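Local coordinates for protein polyhedrin (Antheraea mylitta cypovirus 4, PDB 5A8S) that forms the crystalline lattice of cypovirus polyhedra, the microcrystals that occlude virus particles and probably protect them outside the insect host, at residues 41-46 and 229-234; 45-50 and 106-111; 81-84 and 90-93; 221-226 and 233-238. All coordinates share one frame; numbering follows the deposited sequence.

Contact 1: residues 41-46 and 229-234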
loop_
_atom_site.group_PDB
_atom_site.type_symbol
_atom_site.label_atom_id
_atom_site.label_comp_id
_atom_site.label_asym_id
_atom_site.label_seq_id
_atom_site.Cartn_x
_atom_site.Cartn_y
_atom_site.Cartn_z
ATOM N N VAL A 41 -0.162 14.687 8.945
ATOM C CA VAL A 41 0.715 14.005 9.881
ATOM C C VAL A 41 -0.066 13.503 11.092
ATOM O O VAL A 41 -0.870 14.228 11.683
ATOM C CB VAL A 41 1.847 14.931 10.338
ATOM C CG1 VAL A 41 2.868 14.160 11.165
ATOM C CG2 VAL A 41 2.518 15.584 9.109
ATOM N N VAL A 42 0.164 12.249 11.448
ATOM C CA VAL A 42 -0.438 11.687 12.643
ATOM C C VAL A 42 0.688 11.597 13.650
ATOM O O VAL A 42 1.655 10.876 13.413
ATOM C CB VAL A 42 -1.003 10.272 12.399
ATOM C CG1 VAL A 42 -1.651 9.731 13.671
ATOM C CG2 VAL A 42 -2.003 10.263 11.256
ATOM N N PHE A 43 0.584 12.339 14.748
ATOM C CA PHE A 43 1.576 12.290 15.820
ATOM C C PHE A 43 1.035 11.427 16.974
ATOM O O PHE A 43 0.074 11.810 17.654
ATOM C CB PHE A 43 1.873 13.699 16.371
ATOM C CG PHE A 43 2.528 14.649 15.383
ATOM C CD1 PHE A 43 3.910 14.682 15.246
ATOM C CD2 PHE A 43 1.762 15.528 14.629
ATOM C CE1 PHE A 43 4.522 15.566 14.365
ATOM C CE2 PHE A 43 2.366 16.422 13.737
ATOM C CZ PHE A 43 3.747 16.436 13.607
ATOM N N ALA A 44 1.622 10.259 17.187
ATOM C CA ALA A 44 1.270 9.451 18.348
ATOM C C ALA A 44 2.001 9.982 19.575
ATOM O O ALA A 44 3.213 10.219 19.534
ATOM C CB ALA A 44 1.626 8.004 18.105
ATOM N N GLN A 45 1.255 10.169 20.660
ATOM C CA GLN A 45 1.802 10.636 21.927
ATOM C C GLN A 45 1.947 9.443 22.857
ATOM O O GLN A 45 0.950 8.839 23.231
ATOM C CB GLN A 45 0.848 11.648 22.562
ATOM C CG GLN A 45 1.227 12.026 23.993
ATOM C CD GLN A 45 0.121 12.773 24.742
ATOM O OE1 GLN A 45 -1.070 12.708 24.241
ATOM N NE2 GLN A 45 0.381 13.403 25.800
ATOM N N TYR A 46 3.176 9.090 23.220
ATOM C CA TYR A 46 3.385 7.921 24.080
ATOM C C TYR A 46 3.429 8.233 25.580
ATOM O O TYR A 46 3.790 9.334 25.989
ATOM C CB TYR A 46 4.657 7.183 23.660
ATOM C CG TYR A 46 4.567 6.672 22.247
ATOM C CD1 TYR A 46 3.640 5.690 21.906
ATOM C CD2 TYR A 46 5.383 7.182 21.249
ATOM C CE1 TYR A 46 3.547 5.216 20.618
ATOM C CE2 TYR A 46 5.295 6.713 19.953
ATOM C CZ TYR A 46 4.365 5.743 19.638
ATOM O OH TYR A 46 4.275 5.266 18.355
ATOM N N ALA A 229 8.386 21.725 9.015
ATOM C CA ALA A 229 7.534 21.185 7.955
ATOM C C ALA A 229 6.341 22.089 7.621
ATOM O O ALA A 229 5.550 21.773 6.727
ATOM C CB ALA A 229 7.032 19.810 8.363
ATOM N N HIS A 230 6.201 23.197 8.344
ATOM C CA HIS A 230 5.102 24.134 8.109
ATOM C C HIS A 230 3.756 23.423 8.171
ATOM O O HIS A 230 3.002 23.437 7.204
ATOM C CB HIS A 230 5.236 24.798 6.735
ATOM C CG HIS A 230 6.653 25.012 6.300
ATOM N ND1 HIS A 230 7.520 25.837 6.983
ATOM C CD2 HIS A 230 7.351 24.513 5.252
ATOM C CE1 HIS A 230 8.695 25.837 6.374
ATOM N NE2 HIS A 230 8.618 25.039 5.322
ATOM N N ILE A 231 3.456 22.805 9.307
ATOM C CA ILE A 231 2.183 22.114 9.478
ATOM C C ILE A 231 1.601 22.449 10.845
ATOM O O ILE A 231 2.328 22.811 11.769
ATOM C CB ILE A 231 2.365 20.586 9.339
ATOM C CG1 ILE A 231 3.369 20.090 10.382
ATOM C CG2 ILE A 231 2.826 20.237 7.914
ATOM C CD1 ILE A 231 3.609 18.607 10.361
ATOM N N ALA A 232 0.282 22.354 10.966
ATOM C CA ALA A 232 -0.389 22.663 12.216
ATOM C C ALA A 232 0.026 21.648 13.263
ATOM O O ALA A 232 0.220 20.467 12.957
ATOM C CB ALA A 232 -1.902 22.640 12.031
ATOM N N TYR A 233 0.178 22.103 14.497
ATOM C CA TYR A 233 0.422 21.187 15.601
ATOM C C TYR A 233 -0.166 21.758 16.880
ATOM O O TYR A 233 -0.128 22.966 17.102
ATOM C CB TYR A 233 1.922 20.903 15.787
ATOM C CG TYR A 233 2.165 19.880 16.879
ATOM C CD1 TYR A 233 1.781 18.553 16.705
ATOM C CD2 TYR A 233 2.741 20.247 18.090
ATOM C CE1 TYR A 233 1.974 17.615 17.697
ATOM C CE2 TYR A 233 2.952 19.312 19.097
ATOM C CZ TYR A 233 2.565 18.000 18.894
ATOM O OH TYR A 233 2.757 17.071 19.887
ATOM N N ILE A 234 -0.729 20.878 17.705
ATOM C CA ILE A 234 -1.268 21.258 19.010
ATOM C C ILE A 234 -0.365 20.658 20.075
ATOM O O ILE A 234 -0.200 19.448 20.110
ATOM C CB ILE A 234 -2.672 20.671 19.211
ATOM C CG1 ILE A 234 -3.607 21.121 18.090
ATOM C CG2 ILE A 234 -3.228 21.058 20.579
ATOM C CD1 ILE A 234 -4.799 20.194 17.909
#

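Contact 2: residues 45-50 and 106-111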
loop_
_atom_site.group_PDB
_atom_site.type_symbol
_atom_site.label_atom_id
_atom_site.label_comp_id
_atom_site.label_asym_id
_atom_site.label_seq_id
_atom_site.Cartn_x
_atom_site.Cartn_y
_atom_site.Cartn_z
ATOM N N GLN A 45 1.255 10.169 20.660
ATOM C CA GLN A 45 1.802 10.636 21.927
ATOM C C GLN A 45 1.947 9.443 22.857
ATOM O O GLN A 45 0.950 8.839 23.231
ATOM C CB GLN A 45 0.848 11.648 22.562
ATOM C CG GLN A 45 1.227 12.026 23.993
ATOM C CD GLN A 45 0.121 12.773 24.742
ATOM O OE1 GLN A 45 -1.070 12.708 24.241
ATOM N NE2 GLN A 45 0.381 13.403 25.800
ATOM N N TYR A 46 3.176 9.090 23.220
ATOM C CA TYR A 46 3.385 7.921 24.080
ATOM C C TYR A 46 3.429 8.233 25.580
ATOM O O TYR A 46 3.790 9.334 25.989
ATOM C CB TYR A 46 4.657 7.183 23.660
ATOM C CG TYR A 46 4.567 6.672 22.247
ATOM C CD1 TYR A 46 3.640 5.690 21.906
ATOM C CD2 TYR A 46 5.383 7.182 21.249
ATOM C CE1 TYR A 46 3.547 5.216 20.618
ATOM C CE2 TYR A 46 5.295 6.713 19.953
ATOM C CZ TYR A 46 4.365 5.743 19.638
ATOM O OH TYR A 46 4.275 5.266 18.355
ATOM N N PRO A 47 3.059 7.247 26.404
ATOM C CA PRO A 47 3.196 7.335 27.858
ATOM C C PRO A 47 4.608 7.772 28.268
ATOM O O PRO A 47 4.787 8.463 29.275
ATOM C CB PRO A 47 2.929 5.894 28.306
ATOM C CG PRO A 47 1.938 5.393 27.296
ATOM C CD PRO A 47 2.416 5.985 25.991
ATOM N N SER A 48 5.597 7.390 27.468
ATOM C CA SER A 48 6.995 7.636 27.789
ATOM C C SER A 48 7.395 9.094 27.606
ATOM O O SER A 48 8.523 9.473 27.923
ATOM C CB SER A 48 7.881 6.792 26.885
ATOM O OG SER A 48 7.822 7.297 25.567
ATOM N N GLY A 49 6.489 9.907 27.082
ATOM C CA GLY A 49 6.814 11.285 26.782
ATOM C C GLY A 49 7.431 11.463 25.405
ATOM O O GLY A 49 7.671 12.591 24.968
ATOM N N ARG A 50 7.691 10.356 24.717
ATOM C CA ARG A 50 8.178 10.413 23.342
ATOM C C ARG A 50 6.983 10.439 22.378
ATOM O O ARG A 50 5.847 10.216 22.787
ATOM C CB ARG A 50 9.102 9.226 23.064
ATOM C CG ARG A 50 10.235 9.120 24.080
ATOM C CD ARG A 50 11.141 7.908 23.844
ATOM N NE ARG A 50 11.884 7.992 22.585
ATOM C CZ ARG A 50 11.753 7.141 21.569
ATOM N NH1 ARG A 50 10.897 6.130 21.633
ATOM N NH2 ARG A 50 12.478 7.305 20.474
ATOM N N GLU A 106 1.460 -7.649 30.235
ATOM C CA GLU A 106 0.819 -6.596 31.024
ATOM C C GLU A 106 -0.515 -6.169 30.407
ATOM O O GLU A 106 -0.700 -6.274 29.200
ATOM C CB GLU A 106 1.754 -5.383 31.145
ATOM C CG GLU A 106 2.034 -4.659 29.828
ATOM C CD GLU A 106 3.155 -5.290 29.006
ATOM O OE1 GLU A 106 4.163 -5.727 29.593
ATOM O OE2 GLU A 106 3.044 -5.332 27.763
ATOM N N PRO A 107 -1.454 -5.687 31.238
ATOM C CA PRO A 107 -2.734 -5.242 30.670
ATOM C C PRO A 107 -2.595 -4.128 29.630
ATOM O O PRO A 107 -3.312 -4.129 28.627
ATOM C CB PRO A 107 -3.505 -4.751 31.900
ATOM C CG PRO A 107 -2.968 -5.633 33.030
ATOM C CD PRO A 107 -1.490 -5.753 32.713
ATOM N N TYR A 108 -1.697 -3.179 29.875
ATOM C CA TYR A 108 -1.491 -2.058 28.966
ATOM C C TYR A 108 -0.030 -2.033 28.549
ATOM O O TYR A 108 0.844 -1.673 29.327
ATOM C CB TYR A 108 -1.868 -0.727 29.626
ATOM C CG TYR A 108 -1.817 0.456 28.673
ATOM C CD1 TYR A 108 -0.609 1.071 28.358
ATOM C CD2 TYR A 108 -2.980 0.942 28.072
ATOM C CE1 TYR A 108 -0.557 2.145 27.475
ATOM C CE2 TYR A 108 -2.945 2.016 27.191
ATOM C CZ TYR A 108 -1.731 2.615 26.894
ATOM O OH TYR A 108 -1.701 3.684 26.018
ATOM N N ASP A 109 0.233 -2.453 27.317
ATOM C CA ASP A 109 1.571 -2.364 26.760
ATOM C C ASP A 109 1.912 -0.887 26.688
ATOM O O ASP A 109 1.246 -0.148 25.972
ATOM C CB ASP A 109 1.595 -3.005 25.362
ATOM C CG ASP A 109 2.994 -3.163 24.824
ATOM O OD1 ASP A 109 3.800 -2.221 24.987
ATOM O OD2 ASP A 109 3.289 -4.229 24.252
ATOM N N THR A 110 2.927 -0.443 27.434
ATOM C CA THR A 110 3.135 0.995 27.623
ATOM C C THR A 110 3.680 1.681 26.374
ATOM O O THR A 110 3.808 2.903 26.327
ATOM C CB THR A 110 4.037 1.300 28.837
ATOM O OG1 THR A 110 5.287 0.628 28.694
ATOM C CG2 THR A 110 3.355 0.844 30.142
ATOM N N ARG A 111 3.982 0.881 25.359
ATOM C CA ARG A 111 4.324 1.396 24.042
ATOM C C ARG A 111 3.093 1.847 23.265
ATOM O O ARG A 111 3.217 2.456 22.204
ATOM C CB ARG A 111 5.034 0.312 23.229
ATOM C CG ARG A 111 6.389 -0.096 23.767
ATOM C CD ARG A 111 6.937 -1.265 22.956
ATOM N NE ARG A 111 6.029 -2.411 22.969
ATOM C CZ ARG A 111 6.141 -3.454 22.157
ATOM N NH1 ARG A 111 7.120 -3.492 21.265
ATOM N NH2 ARG A 111 5.285 -4.462 22.239
HETATM O O HOH W 1 5.665 4.757 25.940
#

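Contact 3: residues 81-84 and 90-93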
loop_
_atom_site.group_PDB
_atom_site.type_symbol
_atom_site.label_atom_id
_atom_site.label_comp_id
_atom_site.label_asym_id
_atom_site.label_seq_id
_atom_site.Cartn_x
_atom_site.Cartn_y
_atom_site.Cartn_z
ATOM N N PRO A 81 9.294 -6.191 17.052
ATOM C CA PRO A 81 10.490 -6.966 17.407
ATOM C C PRO A 81 10.437 -7.548 18.821
ATOM O O PRO A 81 11.075 -8.566 19.085
ATOM C CB PRO A 81 11.627 -5.945 17.325
ATOM C CG PRO A 81 11.088 -4.761 16.631
ATOM C CD PRO A 81 9.602 -4.787 16.736
ATOM N N ARG A 82 9.706 -6.908 19.725
ATOM C CA ARG A 82 9.632 -7.399 21.098
ATOM C C ARG A 82 8.980 -8.775 21.157
ATOM O O ARG A 82 9.315 -9.598 22.011
ATOM C CB ARG A 82 8.821 -6.445 21.985
ATOM C CG ARG A 82 8.496 -7.049 23.377
ATOM C CD ARG A 82 7.410 -6.277 24.148
ATOM N NE ARG A 82 7.367 -6.686 25.557
ATOM C CZ ARG A 82 6.394 -6.378 26.409
ATOM N NH1 ARG A 82 5.363 -5.650 26.005
ATOM N NH2 ARG A 82 6.450 -6.797 27.673
ATOM N N THR A 83 8.051 -9.006 20.234
ATOM C CA THR A 83 7.094 -10.101 20.333
ATOM C C THR A 83 7.288 -11.132 19.223
ATOM O O THR A 83 6.804 -10.940 18.108
ATOM C CB THR A 83 5.650 -9.547 20.220
ATOM O OG1 THR A 83 5.368 -8.649 21.314
ATOM C CG2 THR A 83 4.627 -10.686 20.193
ATOM N N ASN A 84 8.009 -12.210 19.520
ATOM C CA ASN A 84 8.147 -13.315 18.576
ATOM C C ASN A 84 6.857 -14.128 18.593
ATOM O O ASN A 84 6.530 -14.741 19.596
ATOM C CB ASN A 84 9.336 -14.191 18.958
ATOM C CG ASN A 84 9.557 -15.336 17.988
ATOM O OD1 ASN A 84 8.614 -15.856 17.384
ATOM N ND2 ASN A 84 10.808 -15.745 17.838
ATOM N N GLY A 90 3.596 -13.776 25.857
ATOM C CA GLY A 90 3.953 -12.455 25.366
ATOM C C GLY A 90 3.150 -11.948 24.178
ATOM O O GLY A 90 3.503 -10.932 23.578
ATOM N N GLN A 91 2.061 -12.631 23.838
ATOM C CA GLN A 91 1.249 -12.234 22.689
ATOM C C GLN A 91 0.165 -11.248 23.118
ATOM O O GLN A 91 -0.994 -11.614 23.263
ATOM C CB GLN A 91 0.624 -13.459 22.033
ATOM C CG GLN A 91 1.649 -14.547 21.702
ATOM C CD GLN A 91 2.802 -14.023 20.871
ATOM O OE1 GLN A 91 2.632 -13.137 20.026
ATOM N NE2 GLN A 91 3.994 -14.559 21.116
ATOM N N GLY A 92 0.553 -9.996 23.327
ATOM C CA GLY A 92 -0.398 -8.982 23.757
ATOM C C GLY A 92 -1.303 -8.546 22.617
ATOM O O GLY A 92 -2.503 -8.358 22.787
ATOM N N TYR A 93 -0.726 -8.367 21.439
ATOM C CA TYR A 93 -1.522 -8.004 20.273
ATOM C C TYR A 93 -2.607 -9.049 20.003
ATOM O O TYR A 93 -3.771 -8.708 19.796
ATOM C CB TYR A 93 -0.617 -7.852 19.056
ATOM C CG TYR A 93 -1.343 -7.856 17.728
ATOM C CD1 TYR A 93 -2.027 -6.725 17.265
ATOM C CD2 TYR A 93 -1.319 -8.985 16.921
ATOM C CE1 TYR A 93 -2.678 -6.742 16.021
ATOM C CE2 TYR A 93 -1.953 -9.012 15.707
ATOM C CZ TYR A 93 -2.631 -7.899 15.256
ATOM O OH TYR A 93 -3.240 -7.975 14.025
HETATM O O HOH W 2 2.299 -8.026 21.945
HETATM O O HOH W 3 5.608 -9.394 24.014
#

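Contact 4: residues 221-226 and 233-238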
loop_
_atom_site.group_PDB
_atom_site.type_symbol
_atom_site.label_atom_id
_atom_site.label_comp_id
_atom_site.label_asym_id
_atom_site.label_seq_id
_atom_site.Cartn_x
_atom_site.Cartn_y
_atom_site.Cartn_z
ATOM N N ASP A 221 10.947 18.559 20.444
ATOM C CA ASP A 221 11.480 18.160 19.147
ATOM C C ASP A 221 10.334 17.978 18.149
ATOM O O ASP A 221 10.506 18.226 16.957
ATOM C CB ASP A 221 12.306 16.879 19.274
ATOM C CG ASP A 221 13.621 17.084 20.049
ATOM O OD1 ASP A 221 13.850 18.159 20.657
ATOM O OD2 ASP A 221 14.443 16.149 20.049
ATOM N N VAL A 222 9.170 17.554 18.635
ATOM C CA VAL A 222 7.987 17.413 17.778
ATOM C C VAL A 222 7.602 18.781 17.252
ATOM O O VAL A 222 7.250 18.954 16.085
ATOM C CB VAL A 222 6.773 16.837 18.560
ATOM C CG1 VAL A 222 5.505 16.841 17.702
ATOM C CG2 VAL A 222 7.068 15.415 19.049
ATOM N N ILE A 223 7.660 19.763 18.135
ATOM C CA ILE A 223 7.208 21.099 17.810
ATOM C C ILE A 223 8.174 21.699 16.801
ATOM O O ILE A 223 7.767 22.349 15.830
ATOM C CB ILE A 223 7.102 21.959 19.083
ATOM C CG1 ILE A 223 5.917 21.482 19.934
ATOM C CG2 ILE A 223 6.929 23.430 18.732
ATOM C CD1 ILE A 223 5.947 22.000 21.359
ATOM N N ASP A 224 9.459 21.441 17.005
ATOM C CA ASP A 224 10.443 21.849 16.024
ATOM C C ASP A 224 10.183 21.233 14.648
ATOM O O ASP A 224 10.262 21.918 13.629
ATOM C CB ASP A 224 11.835 21.462 16.470
ATOM C CG ASP A 224 12.872 21.993 15.534
ATOM O OD1 ASP A 224 13.064 23.222 15.539
ATOM O OD2 ASP A 224 13.455 21.198 14.773
ATOM N N TYR A 225 9.880 19.938 14.626
ATOM C CA TYR A 225 9.577 19.248 13.375
ATOM C C TYR A 225 8.400 19.924 12.691
ATOM O O TYR A 225 8.421 20.122 11.479
ATOM C CB TYR A 225 9.263 17.774 13.627
ATOM C CG TYR A 225 9.165 16.948 12.362
ATOM C CD1 TYR A 225 10.298 16.362 11.812
ATOM C CD2 TYR A 225 7.949 16.750 11.722
ATOM C CE1 TYR A 225 10.228 15.599 10.658
ATOM C CE2 TYR A 225 7.863 15.981 10.560
ATOM C CZ TYR A 225 9.009 15.414 10.033
ATOM O OH TYR A 225 8.961 14.657 8.881
ATOM N N ALA A 226 7.387 20.305 13.470
ATOM C CA ALA A 226 6.175 20.913 12.901
ATOM C C ALA A 226 6.469 22.263 12.255
ATOM O O ALA A 226 5.908 22.588 11.212
ATOM C CB ALA A 226 5.093 21.065 13.966
ATOM N N TYR A 233 0.178 22.103 14.497
ATOM C CA TYR A 233 0.422 21.187 15.601
ATOM C C TYR A 233 -0.166 21.758 16.880
ATOM O O TYR A 233 -0.128 22.966 17.102
ATOM C CB TYR A 233 1.922 20.903 15.787
ATOM C CG TYR A 233 2.165 19.880 16.879
ATOM C CD1 TYR A 233 1.781 18.553 16.705
ATOM C CD2 TYR A 233 2.741 20.247 18.090
ATOM C CE1 TYR A 233 1.974 17.615 17.697
ATOM C CE2 TYR A 233 2.952 19.312 19.097
ATOM C CZ TYR A 233 2.565 18.000 18.894
ATOM O OH TYR A 233 2.757 17.071 19.887
ATOM N N ILE A 234 -0.729 20.878 17.705
ATOM C CA ILE A 234 -1.268 21.258 19.010
ATOM C C ILE A 234 -0.365 20.658 20.075
ATOM O O ILE A 234 -0.200 19.448 20.110
ATOM C CB ILE A 234 -2.672 20.671 19.211
ATOM C CG1 ILE A 234 -3.607 21.121 18.090
ATOM C CG2 ILE A 234 -3.228 21.058 20.579
ATOM C CD1 ILE A 234 -4.799 20.194 17.909
ATOM N N ASP A 235 0.228 21.487 20.935
ATOM C CA ASP A 235 1.164 20.959 21.931
ATOM C C ASP A 235 0.419 20.476 23.180
ATOM O O ASP A 235 -0.815 20.504 23.233
ATOM C CB ASP A 235 2.263 21.981 22.278
ATOM C CG ASP A 235 1.753 23.162 23.109
ATOM O OD1 ASP A 235 0.571 23.177 23.506
ATOM O OD2 ASP A 235 2.562 24.081 23.386
ATOM N N GLN A 236 1.169 20.030 24.181
ATOM C CA GLN A 236 0.575 19.444 25.376
ATOM C C GLN A 236 -0.300 20.450 26.120
ATOM O O GLN A 236 -1.235 20.066 26.828
ATOM C CB GLN A 236 1.673 18.890 26.296
ATOM C CG GLN A 236 1.163 18.289 27.598
ATOM C CD GLN A 236 0.282 17.072 27.375
ATOM O OE1 GLN A 236 0.883 15.920 27.394
ATOM N NE2 GLN A 236 -0.945 17.194 27.171
ATOM N N ALA A 237 -0.012 21.740 25.955
ATOM C CA ALA A 237 -0.804 22.776 26.607
ATOM C C ALA A 237 -2.104 23.077 25.845
ATOM O O ALA A 237 -2.892 23.908 26.273
ATOM C CB ALA A 237 0.026 24.051 26.771
ATOM N N GLY A 238 -2.317 22.407 24.715
ATOM C CA GLY A 238 -3.503 22.618 23.903
ATOM C C GLY A 238 -3.399 23.812 22.962
ATOM O O GLY A 238 -4.372 24.202 22.321
#

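Contact 1: residues 41-46 and 229-234
F43 and Y233 make the one aromatic pair here, an edge-to-face (T-shaped) stack with the Y233 edge turned to the face of F43. The ring centroids lie 4.9 Å apart and the planes meet at 69°. Y233 CD1 and CE1 do the touching: CD1 sits over the rim of the F43 ring, 3.7 Å from F43 CD2, and CE1 is 3.8 Å from F43 CG. F43 leaves the strand toward 229-234, and with CG anti to the carbonyl carbon (chi1 -65°) its ring lies between V41 CG1, from within the same strand, on one face and the tyrosine edge on the other.

Strand 38-45 is an inner strand of the six-stranded antiparallel sheet, between 115-121 and 51-58. Segment 229-234 runs from the end of helix 219-228, where H230 has positive phi, into the short strand 233-234; it crosses one face of the sheet and pairs with no backbone of 41-46. S119 and N121, on strand 115-121, hydrogen-bond to the backbone of A232.

The aliphatic contacts centre on the end of I231. Its CD1 reaches V41 CG2 at 3.4 Å, tight for two methyl groups, and lies near the plane of the F43 ring at its edge, 3.9 Å from F43 CZ. I231 CG1 lies between the backbone N and the carbonyl carbon (chi1 59°), and the extended chi2 places CD1 against V41 and F43. At the polar end of Y233, OH is hydrogen-bonded to E219.

Contact 2: residues 45-50 and 106-111
P47 and Y46 each meet a backbone carbonyl oxygen rather than a side chain at their closest approach: T110 O lies 3.3 Å from P47 CG and 3.4 Å from P47 CD, and R111 O lies 3.2 Å from Y46 CE1. No direct hydrogen bond joins 45-50 to 106-111. One water bridges them, donating to T110 O at 2.7 Å and accepting a weak bond from S48 N. Beside the T110 carbonyl, P47 CG also meets Y108 CE1 at 4.1 Å, a light apolar touch made obliquely. Y46 has its CG anti to the carbonyl carbon (chi1 -62°), which lays CD1 and CE1 alongside R111 O while the hydroxyl goes on to L71 O.

The second segment is stiffened from within. R111 grips D109 side-on, NE to OD1 and NH2 to OD2 (2.8 Å), each on the syn side and with the carboxylate oxygens in the guanidinium plane, though the nitrogens stand somewhat out of the carboxylate plane. D109 OD1 accepts a further bond on its anti side from R111 N, an Asx turn that would fix the carboxylate's rotation. R82 and D80 extend this charge network.

In 45-50, S48 OG accepts from R50 N at 3.2 Å as an ST turn. Y46 to G49 form a type I beta turn, and the Y46 N to R50 O bond (2.9 Å) closes its base: this is the beta-hairpin connection between strands 38-45 and 51-58, its tip resting on a surface loop.

Contact 3: residues 81-84 and 90-93
The G1 beta bulge that G90 and Q91 make with S103, just before helix 92-97, brings them against T83. Q91 holds the N-cap position, and an inverse gamma turn centred there bends the chain sharply before the helix starts.

The direct polar link is Q91 NE2 to N84 O, 3.0 Å with an N-H...O angle of 148°. The oxygen lies near the plane of the Q91 amide, but the amide nitrogen stands above the N84 carbonyl plane, 40° out of it. Q91 reaches there by bending at chi2 (-54°), which brings the amide to the N84 carbonyl; NE2 also donates to R87 O, and the two bonds fix the amide's rotation. Q91 OE1, the amide's other arm, lies 3.2 Å from T83 CG2, and that methyl is also 3.6 Å from G90 O.

T83 OG1 works on the water side. One water donates to T83 OG1 at 2.8 Å and to G90 O at 2.6 Å; a second donates to T83 OG1 and accepts from Y93 N at the first turn of the helix. D80 is a further hydrogen-bond partner of this hydroxyl.

The loop after helix 68-71 thus returns to the start of helix 92-97, with the S103 backbone paired to G90 and Q91, and the hydroxyl of Y93 hydrogen-bonds to N212 of the third subunit.

Contact 4: residues 221-226 and 233-238
V222 CG1 sits over a face of the Y233 ring in a CH-pi contact, 3.8 Å from the centroid and 28° off the ring normal. It is displaced toward the hydroxyl end, with Y233 CZ as the closest ring atom at 3.4 Å. The two side chains meet at about a right angle. V222 CG1 lies anti to the backbone N (chi1 174°), which sets this methyl against the ring.

The other apolar touches run along the same side of helix 219-228. I223 CG1 approaches the ring obliquely, 3.8 Å from Y233 CE2, and A226 CB packs on Y233 CB at 3.7 Å, at the root of the tyrosine. Further along the chain, I223 CD1 meets the methylene carbon of D235, 3.8 Å from D235 CB.

The chain leaves helix 219-228 and doubles back as the short, weakly bonded strand 233-234, which pairs antiparallel with 240-242. V222 also packs against F43 and Y51, so the helix lies over the large sheet beside the tyrosine.

Polar bonds hold the turn that follows the strand. D235 to G238 form a type I beta turn closed by G238 N to D235 O at 2.8 Å. D235 OD1 accepts from L239 N and, weakly, from A237 N. Q236 N donates to the carboxylate of E219, the first residue of the helix.

In the fold
Contacts 1 and 4 belong to the buried core and share strand 233-234. Their centres are 6 Å apart, and they meet directly where F43 CD1 packs on V222 CG1 at 3.6 Å, so the sheet, strand 233-234 and helix 219-228 pack together. Contact 2 is a surface contact and contact 3 is partly buried, both farther from the chain centre. There, backbone carbonyls, waters and charged side chains predominate over ring and methyl packing, and R82 of contact 3 makes salt bridges to E106 and D109 of contact 2. Contact 1 and contact 2 follow the same chain outward: strand 38-45 supplies the core, and the turn beyond it the surface contact.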